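Local coordinates for protein uncharacterized aldehyde dehydrogenase AldY (Bacillus subtilis, PDB 4DNG) that probably oxidises aldehydes to carboxylates with NAD+ as the hydride acceptor and may help protect the cell against ethanol and related stresses, at residues L142-N154 with M218-T230. Sequence-based numbering, arbitrary orientation.
Sequences LPLGVISSISPFN and MLTNPIPRLISFT
Ser148 and Ser228 join strands 146-150 and 226-230 in parallel, the strand axes approaching to 4.7 Å at an angle of 13°. Ser148 bonds through both backbone groups: its N donates to Leu226 O, and its O receives Ser228 N at 2.7 Å in a nearly straight bond (168° at the hydrogen). Ile150 N then reaches Ser228 O, while Arg225 N donates to Val146 O. One side-chain bond adds a tie to helix 217-220: with OG anti to its own backbone N (chi1 -157°), Ser148 gives its hydroxyl proton to Met218 O at 2.9 Å, in the carbonyl plane and on a lone pair.

Apolar contacts flank these bonds on both faces of the sheet. The side chains of Ile150 and Met218 run past one another in opposite senses, Ile150 CD1 lying 3.8 Å from Met218 CB and also touching Leu219 CD2, while Ile150 CG2 meets the Phe229 ring at the edge and in its plane, 3.7 Å from Phe229 CD1. Replacing Ile150 by alanine would remove both branches, which would probably open a gap beside Met218 and Leu219 and thin the packing along the Phe229 edge. Beside Ser149 on the other face of the sheet, the Ile147 and Leu226 side chains lie side by side, Ile147 CG2 4.0 Å from Leu226 CD2. At the Leu144 end of the contact, Leu144 CD2 abuts Leu226 CB at 3.8 Å, and Val146 CG2 rests on Ile223 CG2. Arg225 extends its guanidinium outward to a salt bridge with Asp429 of the second subunit.

Strand 173-177 pairs with the other edge of 146-150, and helix 233-246 packs against Phe229. These parallel strands with their helices form the Rossmann-like NAD-binding domain of aldehyde dehydrogenases; strand 226-231 leads into the probable NAD+ site at Gly231 to Gly236, and Thr230 lies beside the predicted active-site Glu253.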
loop_
_atom_site.group_PDB
_atom_site.type_symbol
_atom_site.label_atom_id
_atom_site.label_comp_id
_atom_site.label_asym_id
_atom_site.label_seq_id
_atom_site.Cartn_x
_atom_site.Cartn_y
_atom_site.Cartn_z
ATOM N N LEU A 142 11.375 -7.251 10.480
ATOM C CA LEU A 142 10.689 -8.443 10.942
ATOM C C LEU A 142 9.800 -8.988 9.827
ATOM O O LEU A 142 9.471 -8.263 8.892
ATOM C CB LEU A 142 9.847 -8.090 12.188
ATOM C CG LEU A 142 10.328 -8.380 13.625
ATOM C CD1 LEU A 142 11.759 -7.941 13.914
ATOM C CD2 LEU A 142 9.381 -7.726 14.623
ATOM N N PRO A 143 9.387 -10.263 9.924
ATOM C CA PRO A 143 8.404 -10.823 8.960
ATOM C C PRO A 143 7.033 -10.095 8.968
ATOM O O PRO A 143 6.686 -9.422 9.940
ATOM C CB PRO A 143 8.245 -12.278 9.414
ATOM C CG PRO A 143 8.816 -12.350 10.801
ATOM C CD PRO A 143 9.833 -11.252 10.927
ATOM N N LEU A 144 6.266 -10.206 7.888
ATOM C CA LEU A 144 4.935 -9.580 7.850
ATOM C C LEU A 144 3.923 -10.440 8.573
ATOM O O LEU A 144 3.107 -9.935 9.351
ATOM C CB LEU A 144 4.489 -9.372 6.413
ATOM C CG LEU A 144 3.189 -8.646 6.120
ATOM C CD1 LEU A 144 3.029 -7.330 6.880
ATOM C CD2 LEU A 144 3.180 -8.409 4.621
ATOM N N GLY A 145 3.999 -11.744 8.310
ATOM C CA GLY A 145 3.091 -12.732 8.888
ATOM C C GLY A 145 2.638 -13.737 7.836
ATOM O O GLY A 145 3.462 -14.447 7.234
ATOM N N VAL A 146 1.339 -13.795 7.596
ATOM C CA VAL A 146 0.788 -14.797 6.686
ATOM C C VAL A 146 0.370 -14.153 5.381
ATOM O O VAL A 146 -0.401 -13.202 5.387
ATOM C CB VAL A 146 -0.422 -15.517 7.295
ATOM C CG1 VAL A 146 -1.020 -16.484 6.280
ATOM C CG2 VAL A 146 -0.017 -16.229 8.582
ATOM N N ILE A 147 0.870 -14.695 4.271
ATOM C CA ILE A 147 0.661 -14.123 2.943
ATOM C C ILE A 147 -0.459 -14.923 2.270
ATOM O O ILE A 147 -0.420 -16.161 2.283
ATOM C CB ILE A 147 1.943 -14.254 2.070
ATOM C CG1 ILE A 147 3.201 -13.718 2.787
ATOM C CG2 ILE A 147 1.763 -13.620 0.692
ATOM C CD1 ILE A 147 3.142 -12.255 3.187
ATOM N N SER A 148 -1.446 -14.213 1.702
ATOM C CA SER A 148 -2.432 -14.797 0.805
ATOM C C SER A 148 -2.022 -14.568 -0.647
ATOM O O SER A 148 -1.927 -13.423 -1.125
ATOM C CB SER A 148 -3.824 -14.241 1.057
ATOM O OG SER A 148 -4.814 -15.149 0.594
ATOM N N SER A 149 -1.817 -15.673 -1.350
ATOM C CA SER A 149 -1.223 -15.656 -2.688
ATOM C C SER A 149 -2.135 -16.342 -3.703
ATOM O O SER A 149 -2.569 -17.469 -3.468
ATOM C CB SER A 149 0.124 -16.359 -2.621
ATOM O OG SER A 149 0.651 -16.567 -3.902
ATOM N N ILE A 150 -2.429 -15.642 -4.807
ATOM C CA ILE A 150 -3.348 -16.097 -5.851
ATOM C C ILE A 150 -2.713 -15.904 -7.221
ATOM O O ILE A 150 -2.251 -14.804 -7.550
ATOM C CB ILE A 150 -4.659 -15.291 -5.837
ATOM C CG1 ILE A 150 -5.357 -15.413 -4.481
ATOM C CG2 ILE A 150 -5.592 -15.701 -6.995
ATOM C CD1 ILE A 150 -6.378 -14.327 -4.225
ATOM N N SER A 151 -2.690 -16.963 -8.025
ATOM C CA SER A 151 -2.065 -16.878 -9.317
ATOM C C SER A 151 -3.001 -17.289 -10.442
ATOM O O SER A 151 -3.961 -18.002 -10.213
ATOM C CB SER A 151 -0.735 -17.627 -9.338
ATOM O OG SER A 151 -0.866 -18.995 -9.063
ATOM N N PRO A 152 -2.732 -16.826 -11.674
ATOM C CA PRO A 152 -3.660 -17.091 -12.752
ATOM C C PRO A 152 -3.153 -18.220 -13.637
ATOM O O PRO A 152 -2.135 -18.814 -13.333
ATOM C CB PRO A 152 -3.622 -15.759 -13.523
ATOM C CG PRO A 152 -2.160 -15.350 -13.425
ATOM C CD PRO A 152 -1.612 -15.984 -12.148
ATOM N N PHE A 153 -3.829 -18.450 -14.758
ATOM C CA PHE A 153 -3.528 -19.563 -15.667
ATOM C C PHE A 153 -2.400 -19.325 -16.653
ATOM O O PHE A 153 -2.014 -20.254 -17.348
ATOM C CB PHE A 153 -4.763 -19.892 -16.492
ATOM C CG PHE A 153 -5.179 -18.799 -17.445
ATOM C CD1 PHE A 153 -4.517 -18.620 -18.673
ATOM C CD2 PHE A 153 -6.252 -17.961 -17.135
ATOM C CE1 PHE A 153 -4.900 -17.617 -19.557
ATOM C CE2 PHE A 153 -6.646 -16.954 -18.016
ATOM C CZ PHE A 153 -5.967 -16.783 -19.227
ATOM N N ASN A 154 -1.943 -18.080 -16.794
ATOM C CA ASN A 154 -0.839 -17.791 -17.701
ATOM C C ASN A 154 0.365 -17.520 -16.857
ATOM O O ASN A 154 0.280 -16.770 -15.895
ATOM C CB ASN A 154 -1.137 -16.607 -18.632
ATOM C CG ASN A 154 -1.645 -15.374 -17.888
ATOM O OD1 ASN A 154 -1.003 -14.873 -16.963
ATOM N ND2 ASN A 154 -2.804 -14.870 -18.311
ATOM N N MET A 218 -10.056 -16.152 0.149
ATOM C CA MET A 218 -8.655 -15.743 0.113
ATOM C C MET A 218 -8.486 -14.272 0.534
ATOM O O MET A 218 -7.361 -13.815 0.790
ATOM C CB MET A 218 -8.083 -15.962 -1.293
ATOM C CG MET A 218 -7.987 -17.428 -1.727
ATOM S SD MET A 218 -6.727 -18.321 -0.795
ATOM C CE MET A 218 -5.213 -17.570 -1.326
ATOM N N LEU A 219 -9.613 -13.556 0.636
ATOM C CA LEU A 219 -9.626 -12.120 0.726
ATOM C C LEU A 219 -10.090 -11.643 2.087
ATOM O O LEU A 219 -9.540 -10.684 2.641
ATOM C CB LEU A 219 -10.546 -11.545 -0.356
ATOM C CG LEU A 219 -10.371 -11.919 -1.842
ATOM C CD1 LEU A 219 -11.227 -11.017 -2.739
ATOM C CD2 LEU A 219 -8.919 -11.869 -2.286
ATOM N N THR A 220 -11.090 -12.330 2.623
ATOM C CA THR A 220 -11.854 -11.894 3.799
ATOM C C THR A 220 -11.274 -12.387 5.124
ATOM O O THR A 220 -11.555 -11.838 6.198
ATOM C CB THR A 220 -13.285 -12.458 3.720
ATOM O OG1 THR A 220 -13.947 -11.916 2.571
ATOM C CG2 THR A 220 -14.066 -12.050 4.947
ATOM N N ASN A 221 -10.512 -13.469 5.063
ATOM C CA ASN A 221 -10.008 -14.051 6.265
ATOM C C ASN A 221 -9.193 -12.965 6.959
ATOM O O ASN A 221 -8.355 -12.309 6.313
ATOM C CB ASN A 221 -9.168 -15.296 5.958
ATOM C CG ASN A 221 -8.849 -16.099 7.205
ATOM O OD1 ASN A 221 -8.240 -15.584 8.132
ATOM N ND2 ASN A 221 -9.261 -17.352 7.234
ATOM N N PRO A 222 -9.478 -12.722 8.255
ATOM C CA PRO A 222 -8.726 -11.672 8.949
ATOM C C PRO A 222 -7.238 -11.972 9.037
ATOM O O PRO A 222 -6.454 -11.022 9.098
ATOM C CB PRO A 222 -9.355 -11.604 10.358
ATOM C CG PRO A 222 -10.458 -12.615 10.392
ATOM C CD PRO A 222 -10.674 -13.158 9.001
ATOM N N ILE A 223 -6.845 -13.255 9.011
ATOM C CA ILE A 223 -5.416 -13.633 9.145
ATOM C C ILE A 223 -4.382 -12.940 8.218
ATOM O O ILE A 223 -3.530 -12.196 8.699
ATOM C CB ILE A 223 -5.165 -15.154 9.064
ATOM C CG1 ILE A 223 -6.056 -15.955 10.044
ATOM C CG2 ILE A 223 -3.675 -15.436 9.287
ATOM C CD1 ILE A 223 -5.980 -15.561 11.498
ATOM N N PRO A 224 -4.432 -13.205 6.895
ATOM C CA PRO A 224 -3.269 -12.826 6.093
ATOM C C PRO A 224 -3.054 -11.337 6.061
ATOM O O PRO A 224 -4.037 -10.588 6.013
ATOM C CB PRO A 224 -3.648 -13.298 4.670
ATOM C CG PRO A 224 -5.128 -13.334 4.655
ATOM C CD PRO A 224 -5.538 -13.720 6.059
ATOM N N ARG A 225 -1.790 -10.905 6.028
ATOM C CA ARG A 225 -1.481 -9.469 6.046
ATOM C C ARG A 225 -1.111 -8.869 4.690
ATOM O O ARG A 225 -1.006 -7.650 4.553
ATOM C CB ARG A 225 -0.452 -9.153 7.117
ATOM C CG ARG A 225 -1.097 -8.855 8.451
ATOM C CD ARG A 225 -0.107 -8.903 9.595
ATOM N NE ARG A 225 -0.775 -9.375 10.813
ATOM C CZ ARG A 225 -0.777 -8.740 11.983
ATOM N NH1 ARG A 225 -0.122 -7.594 12.133
ATOM N NH2 ARG A 225 -1.423 -9.268 13.018
ATOM N N LEU A 226 -0.954 -9.733 3.684
ATOM C CA LEU A 226 -0.796 -9.298 2.295
ATOM C C LEU A 226 -1.569 -10.214 1.363
ATOM O O LEU A 226 -1.525 -11.443 1.524
ATOM C CB LEU A 226 0.667 -9.283 1.901
ATOM C CG LEU A 226 1.048 -9.076 0.440
ATOM C CD1 LEU A 226 1.162 -7.618 0.091
ATOM C CD2 LEU A 226 2.385 -9.730 0.201
ATOM N N ILE A 227 -2.296 -9.603 0.423
ATOM C CA ILE A 227 -2.896 -10.299 -0.700
ATOM C C ILE A 227 -2.022 -10.017 -1.899
ATOM O O ILE A 227 -1.797 -8.860 -2.260
ATOM C CB ILE A 227 -4.296 -9.785 -1.104
ATOM C CG1 ILE A 227 -5.206 -9.517 0.095
ATOM C CG2 ILE A 227 -4.954 -10.776 -2.066
ATOM C CD1 ILE A 227 -5.480 -10.745 0.918
ATOM N N SER A 228 -1.563 -11.089 -2.524
ATOM C CA SER A 228 -0.798 -11.047 -3.751
ATOM C C SER A 228 -1.709 -11.619 -4.853
ATOM O O SER A 228 -2.205 -12.730 -4.712
ATOM C CB SER A 228 0.465 -11.901 -3.559
ATOM O OG SER A 228 1.219 -11.964 -4.745
ATOM N N PHE A 229 -1.947 -10.855 -5.924
ATOM C CA PHE A 229 -2.881 -11.242 -6.993
ATOM C C PHE A 229 -2.391 -10.797 -8.372
ATOM O O PHE A 229 -1.870 -9.686 -8.530
ATOM C CB PHE A 229 -4.278 -10.645 -6.715
ATOM C CG PHE A 229 -5.301 -10.878 -7.821
ATOM C CD1 PHE A 229 -5.935 -12.108 -7.963
ATOM C CD2 PHE A 229 -5.655 -9.854 -8.691
ATOM C CE1 PHE A 229 -6.876 -12.326 -8.972
ATOM C CE2 PHE A 229 -6.597 -10.057 -9.696
ATOM C CZ PHE A 229 -7.205 -11.302 -9.841
ATOM N N THR A 230 -2.560 -11.677 -9.358
ATOM C CA THR A 230 -2.399 -11.352 -10.778
ATOM C C THR A 230 -3.645 -11.843 -11.545
ATOM O O THR A 230 -4.027 -12.999 -11.398
ATOM C CB THR A 230 -1.115 -11.974 -11.372
ATOM O OG1 THR A 230 0.030 -11.307 -10.837
ATOM C CG2 THR A 230 -1.090 -11.791 -12.876
#